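Local atomic coordinates of glutathione S-transferase (Bombyx mori, PDB entry 4E8H), a protein that binds glutathione and, as a homodimer, probably conjugates its thiol to electrophilic compounds, as glutathione transferases generally do. Residues P13-P16 against P17-A20; M195-P198 against Y199-E203; L110-R113 against Y114-Y118; I99-R102 against L103-L107. All coordinates share one frame; numbering follows the deposited sequence.

Contact 1. Residues P13-P16 against P17-A20; sequences PPSP and PCRA. With GSH (glutathione), chain F.
The N-cap of helix 16-27, in the thioredoxin-like domain, is Ser15, whose backbone O receives Arg19 N at 3.0 Å and so closes the first helical turn. Pro16 O repeats the step with Ala20 N at 3.1 Å. Proline suits Pro16 and Pro17 because nitrogens in a first turn have no helical carbonyl to donate to, so the missing hydrogen costs little. The two rings project in the same direction next to each other, joined directly by the peptide link.

Ser15 turns its hydroxyl away from its own backbone N (chi1 164°), which places OG 3.4 Å from Pro17 CG and 3.6 Å from SG2 of the bound glutathione. Pro17 CB also borders the ligand, near its carboxylate O12. The small serine side chain lets OG come close to the ligand sulfur at the N-terminal end of the helix.

Arg19 reaches back along the preceding loop, bent at chi3, with CD 3.3 Å from Pro13 O. Its NH2 makes a salt bridge to Asp205 of helix 201-213 and a hydrogen bond to Asn171 OD1 of helix 160-174. NH1 donates to Pro14 O at 3.0 Å, with the oxygen lying in the guanidinium plane and the donor well above the carbonyl plane.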
loop_
_atom_site.group_PDB
_atom_site.type_symbol
_atom_site.label_atom_id
_atom_site.label_comp_id
_atom_site.label_asym_id
_atom_site.label_seq_id
_atom_site.Cartn_x
_atom_site.Cartn_y
_atom_site.Cartn_z
ATOM N N PRO B 13 16.855 14.242 -3.144
ATOM C CA PRO B 13 17.672 13.105 -3.603
ATOM C C PRO B 13 17.761 11.871 -2.671
ATOM O O PRO B 13 17.738 10.747 -3.179
ATOM C CB PRO B 13 19.057 13.730 -3.829
ATOM C CG PRO B 13 18.770 15.163 -4.118
ATOM C CD PRO B 13 17.584 15.522 -3.265
ATOM N N PRO B 14 17.854 12.064 -1.332
ATOM C CA PRO B 14 18.002 10.865 -0.494
ATOM C C PRO B 14 16.698 10.130 -0.150
ATOM O O PRO B 14 16.750 8.999 0.340
ATOM C CB PRO B 14 18.662 11.396 0.789
ATOM C CG PRO B 14 18.585 12.893 0.725
ATOM C CD PRO B 14 17.870 13.299 -0.523
ATOM N N SER B 15 15.553 10.763 -0.401
ATOM C CA SER B 15 14.243 10.202 -0.056
ATOM C C SER B 15 13.958 8.859 -0.756
ATOM O O SER B 15 13.913 8.806 -1.986
ATOM C CB SER B 15 13.150 11.224 -0.376
ATOM O OG SER B 15 11.866 10.629 -0.408
ATOM N N PRO B 16 13.772 7.772 0.027
ATOM C CA PRO B 16 13.495 6.460 -0.578
ATOM C C PRO B 16 12.324 6.420 -1.585
ATOM O O PRO B 16 12.514 5.905 -2.690
ATOM C CB PRO B 16 13.236 5.555 0.633
ATOM C CG PRO B 16 14.017 6.186 1.732
ATOM C CD PRO B 16 13.937 7.671 1.491
ATOM N N PRO B 17 11.133 6.956 -1.222
ATOM C CA PRO B 17 10.051 6.954 -2.214
ATOM C C PRO B 17 10.353 7.762 -3.484
ATOM O O PRO B 17 9.967 7.334 -4.574
ATOM C CB PRO B 17 8.862 7.554 -1.448
ATOM C CG PRO B 17 9.458 8.270 -0.295
ATOM C CD PRO B 17 10.657 7.464 0.079
ATOM N N CYS B 18 11.034 8.902 -3.351
ATOM C CA CYS B 18 11.452 9.683 -4.520
ATOM C C CYS B 18 12.359 8.864 -5.442
ATOM O O CYS B 18 12.197 8.888 -6.663
ATOM C CB CYS B 18 12.143 10.984 -4.097
ATOM S SG CYS B 18 11.060 12.150 -3.228
ATOM N N ARG B 19 13.293 8.127 -4.841
ATOM C CA ARG B 19 14.248 7.305 -5.583
ATOM C C ARG B 19 13.593 6.165 -6.371
ATOM O O ARG B 19 14.022 5.859 -7.483
ATOM C CB ARG B 19 15.327 6.774 -4.639
ATOM C CG ARG B 19 16.343 7.835 -4.220
ATOM C CD ARG B 19 16.945 7.548 -2.852
ATOM N NE ARG B 19 17.500 6.201 -2.751
ATOM C CZ ARG B 19 17.921 5.641 -1.620
ATOM N NH1 ARG B 19 17.854 6.309 -0.473
ATOM N NH2 ARG B 19 18.406 4.409 -1.630
ATOM N N ALA B 20 12.558 5.549 -5.799
ATOM C CA ALA B 20 11.789 4.516 -6.498
ATOM C C ALA B 20 11.102 5.086 -7.740
ATOM O O ALA B 20 11.109 4.458 -8.803
ATOM C CB ALA B 20 10.769 3.878 -5.560
HETATM N N1 GSH F . 4.064 6.516 1.533
HETATM C CA1 GSH F . 4.617 7.719 0.936
HETATM C C1 GSH F . 5.129 7.397 -0.439
HETATM O O11 GSH F . 5.430 6.222 -0.744
HETATM O O12 GSH F . 5.256 8.298 -1.298
HETATM C CB1 GSH F . 5.751 8.256 1.808
HETATM C CG1 GSH F . 5.930 9.761 1.616
HETATM C CD1 GSH F . 6.665 10.381 2.785
HETATM O OE1 GSH F . 6.326 10.038 4.111
HETATM N N2 GSH F . 7.629 11.255 2.496
HETATM C CA2 GSH F . 8.334 11.993 3.532
HETATM C C2 GSH F . 7.710 13.341 3.733
HETATM O O2 GSH F . 7.120 13.985 2.629
HETATM C CB2 GSH F . 9.796 12.161 3.138
HETATM S SG2 GSH F . 10.684 10.585 3.042
HETATM N N3 GSH F . 7.746 13.870 4.958
HETATM C CA3 GSH F . 7.321 15.235 5.232
HETATM C C3 GSH F . 5.853 15.326 5.589
HETATM O O31 GSH F . 5.091 14.355 5.392
HETATM O O32 GSH F . 5.378 16.373 6.086
#

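Contact 2. Residues M195-P198 against Y199-E203; sequences MLEP and YGYDE
Leu196 O is gripped by two backbone N-H groups of the following turn: Tyr199 N at 2.8 Å, approaching from well above the carbonyl plane, and Tyr201 N at 3.2 Å in a weak, bent bond (135°). One water completes the turn, donating to Glu197 O at 2.7 Å and accepting from Gly200 N, two groups too far apart to bond directly. Gly200 has a positive phi of 79°, which favours glycine, and it is the N-cap of helix 201-213.

Side chains pack around this backbone. Tyr199 has Pro198 CB over one face of its ring, while Met195 O meets the ring edge in plane, 3.4 Å from CD2; the long, flat tyrosine ring can keep this edge contact while lying against Arg26 and Val27 of helix 16-27. In Tyr201, CG is opposite the backbone N (chi1 177°), and the buried ring packs on Met23 and Phe189 and ends in an OH bonded to Thr170 OG1; its CB rests 3.9 Å from Leu196 CB. The Glu197 carboxylate, nearly perpendicular to that ring, brings OE2 to 3.2 Å from Tyr201 CD1, although a crystal neighbour also touches this glutamate.

With a six-to-one N-H to carbonyl bond and a left-handed glycine, the turn resembles a Schellman motif whose inner bond is mediated by water, and it links helix 183-196 to helix 201-213.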
loop_
_atom_site.group_PDB
_atom_site.type_symbol
_atom_site.label_atom_id
_atom_site.label_comp_id
_atom_site.label_asym_id
_atom_site.label_seq_id
_atom_site.Cartn_x
_atom_site.Cartn_y
_atom_site.Cartn_z
ATOM N N MET B 195 20.272 -4.899 -13.926
ATOM C CA MET B 195 19.126 -4.454 -14.716
ATOM C C MET B 195 18.971 -2.934 -14.707
ATOM O O MET B 195 18.559 -2.341 -15.706
ATOM C CB MET B 195 17.836 -5.102 -14.203
ATOM C CG MET B 195 17.714 -6.591 -14.497
ATOM S SD MET B 195 17.642 -6.964 -16.262
ATOM C CE MET B 195 15.998 -6.387 -16.675
ATOM N N LEU B 196 19.309 -2.312 -13.580
ATOM C CA LEU B 196 19.045 -0.888 -13.374
ATOM C C LEU B 196 20.230 0.041 -13.640
ATOM O O LEU B 196 20.061 1.263 -13.658
ATOM C CB LEU B 196 18.485 -0.645 -11.967
ATOM C CG LEU B 196 17.077 -1.173 -11.673
ATOM C CD1 LEU B 196 16.765 -1.065 -10.188
ATOM C CD2 LEU B 196 16.017 -0.451 -12.504
ATOM N N GLU B 197 21.419 -0.524 -13.852
ATOM C CA GLU B 197 22.612 0.291 -14.122
ATOM C C GLU B 197 22.534 1.144 -15.398
ATOM O O GLU B 197 23.071 2.254 -15.416
ATOM C CB GLU B 197 23.904 -0.539 -14.103
ATOM C CG GLU B 197 24.346 -1.018 -12.715
ATOM C CD GLU B 197 24.697 0.100 -11.733
ATOM O OE1 GLU B 197 24.606 1.302 -12.077
ATOM O OE2 GLU B 197 25.070 -0.236 -10.590
ATOM N N PRO B 198 21.874 0.643 -16.466
ATOM C CA PRO B 198 21.687 1.548 -17.602
ATOM C C PRO B 198 20.588 2.587 -17.348
ATOM O O PRO B 198 20.333 3.435 -18.206
ATOM C CB PRO B 198 21.275 0.608 -18.748
ATOM C CG PRO B 198 21.494 -0.789 -18.239
ATOM C CD PRO B 198 21.360 -0.707 -16.762
ATOM N N TYR B 199 19.960 2.525 -16.175
ATOM C CA TYR B 199 18.844 3.410 -15.846
ATOM C C TYR B 199 19.075 4.247 -14.584
ATOM O O TYR B 199 18.133 4.563 -13.851
ATOM C CB TYR B 199 17.545 2.602 -15.749
ATOM C CG TYR B 199 17.194 1.869 -17.027
ATOM C CD1 TYR B 199 16.781 2.569 -18.162
ATOM C CD2 TYR B 199 17.277 0.479 -17.104
ATOM C CE1 TYR B 199 16.458 1.907 -19.339
ATOM C CE2 TYR B 199 16.955 -0.196 -18.280
ATOM C CZ TYR B 199 16.546 0.526 -19.392
ATOM O OH TYR B 199 16.225 -0.130 -20.558
ATOM N N GLY B 200 20.333 4.605 -14.338
ATOM C CA GLY B 200 20.682 5.538 -13.272
ATOM C C GLY B 200 20.718 4.969 -11.865
ATOM O O GLY B 200 20.513 5.705 -10.895
ATOM N N TYR B 201 20.996 3.673 -11.745
ATOM C CA TYR B 201 21.049 3.041 -10.430
ATOM C C TYR B 201 22.044 3.734 -9.484
ATOM O O TYR B 201 21.717 3.990 -8.324
ATOM C CB TYR B 201 21.330 1.535 -10.520
ATOM C CG TYR B 201 21.445 0.902 -9.155
ATOM C CD1 TYR B 201 22.691 0.623 -8.606
ATOM C CD2 TYR B 201 20.309 0.626 -8.393
ATOM C CE1 TYR B 201 22.809 0.066 -7.348
ATOM C CE2 TYR B 201 20.417 0.068 -7.128
ATOM C CZ TYR B 201 21.671 -0.207 -6.610
ATOM O OH TYR B 201 21.795 -0.762 -5.358
ATOM N N ASP B 202 23.246 4.034 -9.981
ATOM C CA ASP B 202 24.268 4.699 -9.164
ATOM C C ASP B 202 23.912 6.142 -8.838
ATOM O O ASP B 202 23.996 6.553 -7.680
ATOM C CB ASP B 202 25.650 4.658 -9.825
ATOM C CG ASP B 202 26.750 5.221 -8.924
ATOM O OD1 ASP B 202 27.476 4.421 -8.299
ATOM O OD2 ASP B 202 26.881 6.463 -8.829
ATOM N N GLU B 203 23.532 6.909 -9.855
ATOM C CA GLU B 203 23.265 8.334 -9.668
ATOM C C GLU B 203 22.011 8.604 -8.829
ATOM O O GLU B 203 21.924 9.639 -8.167
ATOM C CB GLU B 203 23.216 9.077 -11.011
ATOM C CG GLU B 203 22.134 8.610 -11.968
ATOM C CD GLU B 203 22.324 9.151 -13.371
ATOM O OE1 GLU B 203 22.849 8.408 -14.227
ATOM O OE2 GLU B 203 21.952 10.317 -13.621
HETATM O O HOH W 1 22.581 4.861 -16.032
#

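Contact 3. Residues L110-R113 against Y114-Y118; sequences LYLR and YLNLY
The Tyr111 ring carries Leu115 over one face, with Leu115 CG 4.1 Å from the ring centroid and 27° off its normal, a CH-pi contact one turn along the helix. Leu115 CD1 closes in at 3.5 Å from Tyr111 CE2, and CD2 lies nearer the hydroxyl end, so the branched leucine spreads over the ring. Tyr114 meets the same ring obliquely: the planes are 23° apart but slid past one another, with centroids 5.7 Å apart, and the closest carbons are Tyr111 CE1 and Tyr114 CD2 at 3.9 Å. The Tyr114 ring in turn has Tyr111 O at its edge, in plane. A chi1 of -171° sets Tyr111 CG beside its own carbonyl carbon, which carries the ring to the Leu115 and Tyr114 side chains.

Regular helical bonds hold the backbone, among them Leu115 N to Tyr111 O at 2.9 Å. On another side Leu112 and Asn116 pass each other, Leu112 CD1 lying 4.0 Å from Asn116 ND2, a mixed apolar and polar pair suited to a partly exposed face. Leu112 also packs on Leu112 of the second subunit, while Arg113 NH1 hydrogen-bonds Lys135 O and forms a salt bridge with Glu138.

The Tyr111 side chain borders the glutathione site, close to Arg72 and about 5 Å from the ligand. Within the C-terminal domain, this part of helix 93-124 is flanked by helix 160-174, which meets Leu110, Tyr111, Tyr114 and Tyr118, and by helix 130-146, which meets Leu110, Arg113, Tyr114 and Leu117. Tyr111 additionally leans on Pro16 and Pro17 at the start of helix 16-27.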
loop_
_atom_site.group_PDB
_atom_site.type_symbol
_atom_site.label_atom_id
_atom_site.label_comp_id
_atom_site.label_asym_id
_atom_site.label_seq_id
_atom_site.Cartn_x
_atom_site.Cartn_y
_atom_site.Cartn_z
ATOM N N LEU B 110 7.640 -4.266 4.680
ATOM C CA LEU B 110 9.090 -4.073 4.569
ATOM C C LEU B 110 9.537 -2.648 4.875
ATOM O O LEU B 110 10.378 -2.436 5.753
ATOM C CB LEU B 110 9.609 -4.507 3.189
ATOM C CG LEU B 110 11.136 -4.539 3.018
ATOM C CD1 LEU B 110 11.758 -5.709 3.778
ATOM C CD2 LEU B 110 11.523 -4.598 1.547
ATOM N N TYR B 111 8.983 -1.680 4.148
ATOM C CA TYR B 111 9.389 -0.289 4.315
ATOM C C TYR B 111 9.049 0.253 5.701
ATOM O O TYR B 111 9.842 0.985 6.295
ATOM C CB TYR B 111 8.794 0.607 3.227
ATOM C CG TYR B 111 9.374 1.998 3.247
ATOM C CD1 TYR B 111 10.698 2.222 2.869
ATOM C CD2 TYR B 111 8.611 3.088 3.661
ATOM C CE1 TYR B 111 11.245 3.494 2.896
ATOM C CE2 TYR B 111 9.149 4.370 3.687
ATOM C CZ TYR B 111 10.467 4.563 3.305
ATOM O OH TYR B 111 11.012 5.824 3.329
ATOM N N LEU B 112 7.872 -0.110 6.204
ATOM C CA LEU B 112 7.437 0.300 7.538
ATOM C C LEU B 112 8.386 -0.199 8.628
ATOM O O LEU B 112 8.783 0.568 9.509
ATOM C CB LEU B 112 6.006 -0.177 7.812
ATOM C CG LEU B 112 5.436 0.012 9.224
ATOM C CD1 LEU B 112 5.356 1.488 9.617
ATOM C CD2 LEU B 112 4.071 -0.649 9.335
ATOM N N ARG B 113 8.740 -1.483 8.561
ATOM C CA ARG B 113 9.672 -2.088 9.518
ATOM C C ARG B 113 11.088 -1.526 9.381
ATOM O O ARG B 113 11.810 -1.408 10.375
ATOM C CB ARG B 113 9.670 -3.614 9.397
ATOM C CG ARG B 113 8.471 -4.278 10.067
ATOM C CD ARG B 113 8.185 -5.649 9.474
ATOM N NE ARG B 113 6.874 -6.156 9.878
ATOM C CZ ARG B 113 6.660 -7.326 10.476
ATOM N NH1 ARG B 113 7.670 -8.145 10.744
ATOM N NH2 ARG B 113 5.424 -7.685 10.796
ATOM N N TYR B 114 11.473 -1.187 8.149
ATOM C CA TYR B 114 12.719 -0.465 7.882
ATOM C C TYR B 114 12.711 0.884 8.602
ATOM O O TYR B 114 13.680 1.239 9.278
ATOM C CB TYR B 114 12.929 -0.274 6.369
ATOM C CG TYR B 114 13.925 0.814 5.999
ATOM C CD1 TYR B 114 15.284 0.531 5.881
ATOM C CD2 TYR B 114 13.502 2.126 5.762
ATOM C CE1 TYR B 114 16.201 1.525 5.543
ATOM C CE2 TYR B 114 14.409 3.128 5.428
ATOM C CZ TYR B 114 15.757 2.820 5.319
ATOM O OH TYR B 114 16.661 3.802 4.985
ATOM N N LEU B 115 11.611 1.626 8.451
ATOM C CA LEU B 115 11.447 2.929 9.102
ATOM C C LEU B 115 11.499 2.829 10.620
ATOM O O LEU B 115 12.157 3.639 11.270
ATOM C CB LEU B 115 10.132 3.596 8.687
ATOM C CG LEU B 115 10.000 4.231 7.302
ATOM C CD1 LEU B 115 8.568 4.711 7.116
ATOM C CD2 LEU B 115 10.984 5.382 7.100
ATOM N N ASN B 116 10.802 1.841 11.178
ATOM C CA ASN B 116 10.754 1.653 12.628
ATOM C C ASN B 116 12.115 1.313 13.234
ATOM O O ASN B 116 12.432 1.743 14.346
ATOM C CB ASN B 116 9.706 0.602 13.006
ATOM C CG ASN B 116 8.279 1.082 12.778
ATOM O OD1 ASN B 116 8.031 2.271 12.564
ATOM N ND2 ASN B 116 7.334 0.154 12.827
ATOM N N LEU B 117 12.916 0.552 12.492
ATOM C CA LEU B 117 14.278 0.224 12.913
ATOM C C LEU B 117 15.248 1.401 12.752
ATOM O O LEU B 117 15.954 1.756 13.698
ATOM C CB LEU B 117 14.802 -1.014 12.165
ATOM C CG LEU B 117 16.255 -1.465 12.384
ATOM C CD1 LEU B 117 16.574 -1.720 13.857
ATOM C CD2 LEU B 117 16.562 -2.702 11.554
ATOM N N TYR B 118 15.273 2.007 11.568
ATOM C CA TYR B 118 16.346 2.945 11.223
ATOM C C TYR B 118 16.104 4.425 11.528
ATOM O O TYR B 118 17.061 5.155 11.796
ATOM C CB TYR B 118 16.792 2.748 9.772
ATOM C CG TYR B 118 17.600 1.486 9.566
ATOM C CD1 TYR B 118 18.912 1.388 10.036
ATOM C CD2 TYR B 118 17.055 0.388 8.903
ATOM C CE1 TYR B 118 19.659 0.227 9.850
ATOM C CE2 TYR B 118 17.794 -0.776 8.709
ATOM C CZ TYR B 118 19.092 -0.850 9.185
ATOM O OH TYR B 118 19.824 -2.002 8.995
#

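Contact 4. Residues I99-R102 against L103-L107; sequences IDQR and LNFDL
Asp100 O is the doubly used acceptor among the hydrogen bonds of this helical stretch: Asn104 N reaches it at 3.0 Å, and Asn104 ND2 adds a weak, bent bond of 3.0 Å (125°). Asparagine suits the place because its short amide, with CG beside the backbone N (chi1 -81°), folds back onto the preceding turn. Phe105 N to Gln101 O at 2.7 Å and Asp106 N to Arg102 O at 2.8 Å continue the helical ladder. Between neighbours, Arg102 NH1 donates to Gln101 OE1 at a very short 2.5 Å, a distance to be taken with caution.

Between the two segments, apolar contact is limited to Ile99 CG2 and Leu103 CD1, 4.0 Å apart. Gln101 runs alongside Phe105, with NE2 3.7 Å from Phe105 CB, and both also touch the second subunit.

Charged groups find partners elsewhere. Arg102 NE bonds Val153 O, and its guanidinium makes a cation-pi contact with Phe146. Asp100 OD1 bonds Tyr89 OH, whereas Asp106 OD2 takes Thr164 OG1 and makes a salt bridge to Arg72, a glutathione-binding residue that it probably helps to position.

This buried part of helix 93-124 packs against helix 160-174, helix 71-82 through Leu103 and Leu107, and helix 130-146 through Gln101 and Phe105.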
loop_
_atom_site.group_PDB
_atom_site.type_symbol
_atom_site.label_atom_id
_atom_site.label_comp_id
_atom_site.label_asym_id
_atom_site.label_seq_id
_atom_site.Cartn_x
_atom_site.Cartn_y
_atom_site.Cartn_z
ATOM N N ILE B 99 2.039 -8.508 -8.377
ATOM C CA ILE B 99 2.764 -7.243 -8.260
ATOM C C ILE B 99 2.113 -6.359 -7.199
ATOM O O ILE B 99 2.810 -5.779 -6.364
ATOM C CB ILE B 99 2.852 -6.494 -9.611
ATOM C CG1 ILE B 99 3.625 -7.331 -10.630
ATOM C CG2 ILE B 99 3.536 -5.134 -9.437
ATOM C CD1 ILE B 99 3.377 -6.930 -12.058
ATOM N N ASP B 100 0.783 -6.278 -7.217
ATOM C CA ASP B 100 0.062 -5.457 -6.245
ATOM C C ASP B 100 0.268 -5.919 -4.808
ATOM O O ASP B 100 0.407 -5.087 -3.909
ATOM C CB ASP B 100 -1.428 -5.352 -6.592
ATOM C CG ASP B 100 -1.683 -4.415 -7.762
ATOM O OD1 ASP B 100 -0.854 -3.508 -8.005
ATOM O OD2 ASP B 100 -2.715 -4.587 -8.447
ATOM N N GLN B 101 0.305 -7.235 -4.597
ATOM C CA GLN B 101 0.603 -7.784 -3.274
ATOM C C GLN B 101 2.020 -7.420 -2.821
ATOM O O GLN B 101 2.227 -7.071 -1.656
ATOM C CB GLN B 101 0.375 -9.301 -3.230
ATOM C CG GLN B 101 0.742 -9.964 -1.896
ATOM C CD GLN B 101 2.201 -10.387 -1.831
ATOM O OE1 GLN B 101 2.737 -10.953 -2.783
ATOM N NE2 GLN B 101 2.850 -10.118 -0.700
ATOM N N ARG B 102 2.985 -7.504 -3.737
ATOM C CA ARG B 102 4.373 -7.160 -3.423
ATOM C C ARG B 102 4.516 -5.671 -3.093
ATOM O O ARG B 102 5.283 -5.305 -2.201
ATOM C CB ARG B 102 5.328 -7.566 -4.554
ATOM C CG ARG B 102 5.311 -9.058 -4.929
ATOM C CD ARG B 102 5.801 -9.969 -3.800
ATOM N NE ARG B 102 6.240 -11.268 -4.310
ATOM C CZ ARG B 102 5.701 -12.445 -4.000
ATOM N NH1 ARG B 102 4.686 -12.531 -3.149
ATOM N NH2 ARG B 102 6.198 -13.551 -4.537
ATOM N N LEU B 103 3.764 -4.827 -3.803
ATOM C CA LEU B 103 3.733 -3.386 -3.530
ATOM C C LEU B 103 3.121 -3.066 -2.163
ATOM O O LEU B 103 3.637 -2.213 -1.438
ATOM C CB LEU B 103 3.001 -2.627 -4.646
ATOM C CG LEU B 103 3.724 -2.487 -5.993
ATOM C CD1 LEU B 103 2.767 -2.001 -7.076
ATOM C CD2 LEU B 103 4.935 -1.563 -5.892
ATOM N N ASN B 104 2.030 -3.753 -1.821
ATOM C CA ASN B 104 1.432 -3.657 -0.487
ATOM C C ASN B 104 2.345 -4.239 0.598
ATOM O O ASN B 104 2.413 -3.703 1.709
ATOM C CB ASN B 104 0.045 -4.312 -0.451
ATOM C CG ASN B 104 -1.053 -3.409 -1.005
ATOM O OD1 ASN B 104 -2.069 -3.179 -0.348
ATOM N ND2 ASN B 104 -0.853 -2.894 -2.215
ATOM N N PHE B 105 3.044 -5.328 0.271
ATOM C CA PHE B 105 4.086 -5.876 1.144
ATOM C C PHE B 105 5.148 -4.815 1.418
ATOM O O PHE B 105 5.517 -4.582 2.568
ATOM C CB PHE B 105 4.726 -7.124 0.516
ATOM C CG PHE B 105 5.939 -7.638 1.258
ATOM C CD1 PHE B 105 5.799 -8.383 2.427
ATOM C CD2 PHE B 105 7.222 -7.390 0.773
ATOM C CE1 PHE B 105 6.920 -8.861 3.108
ATOM C CE2 PHE B 105 8.348 -7.865 1.446
ATOM C CZ PHE B 105 8.197 -8.602 2.615
ATOM N N ASP B 106 5.626 -4.171 0.356
ATOM C CA ASP B 106 6.656 -3.149 0.478
ATOM C C ASP B 106 6.196 -2.001 1.375
ATOM O O ASP B 106 6.901 -1.630 2.310
ATOM C CB ASP B 106 7.084 -2.633 -0.900
ATOM C CG ASP B 106 8.270 -1.680 -0.830
ATOM O OD1 ASP B 106 9.279 -2.015 -0.170
ATOM O OD2 ASP B 106 8.192 -0.595 -1.444
ATOM N N LEU B 107 5.010 -1.459 1.110
ATOM C CA LEU B 107 4.502 -0.338 1.899
ATOM C C LEU B 107 4.151 -0.727 3.338
ATOM O O LEU B 107 4.626 -0.101 4.289
ATOM C CB LEU B 107 3.293 0.323 1.215
ATOM C CG LEU B 107 2.574 1.452 1.972
ATOM C CD1 LEU B 107 3.535 2.561 2.416
ATOM C CD2 LEU B 107 1.448 2.036 1.129
#

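Overall arrangement
Contacts 4 and 3 follow one another along helix 93-124, their centres 15 Å apart, with probable hydrogen bonds from Leu110 N to Phe105 O (3.0 Å) and from Tyr111 N to Asp106 O (2.8 Å) joining them. Contact 3 reaches across to contact 1, where Tyr111 OH packs 3.4 Å from Pro16 CG, so the C-terminal helical domain meets the N-terminal domain beside the glutathione pocket. Contact 1 holds pocket residues itself; contact 4 borders the pocket through Arg72, its Asp106 side chain about 7 Å from the ligand. Contact 2 stands apart from the annotated sites, its nearest atoms about 7 Å from contact 1 and about 12 Å from contacts 3 and 4.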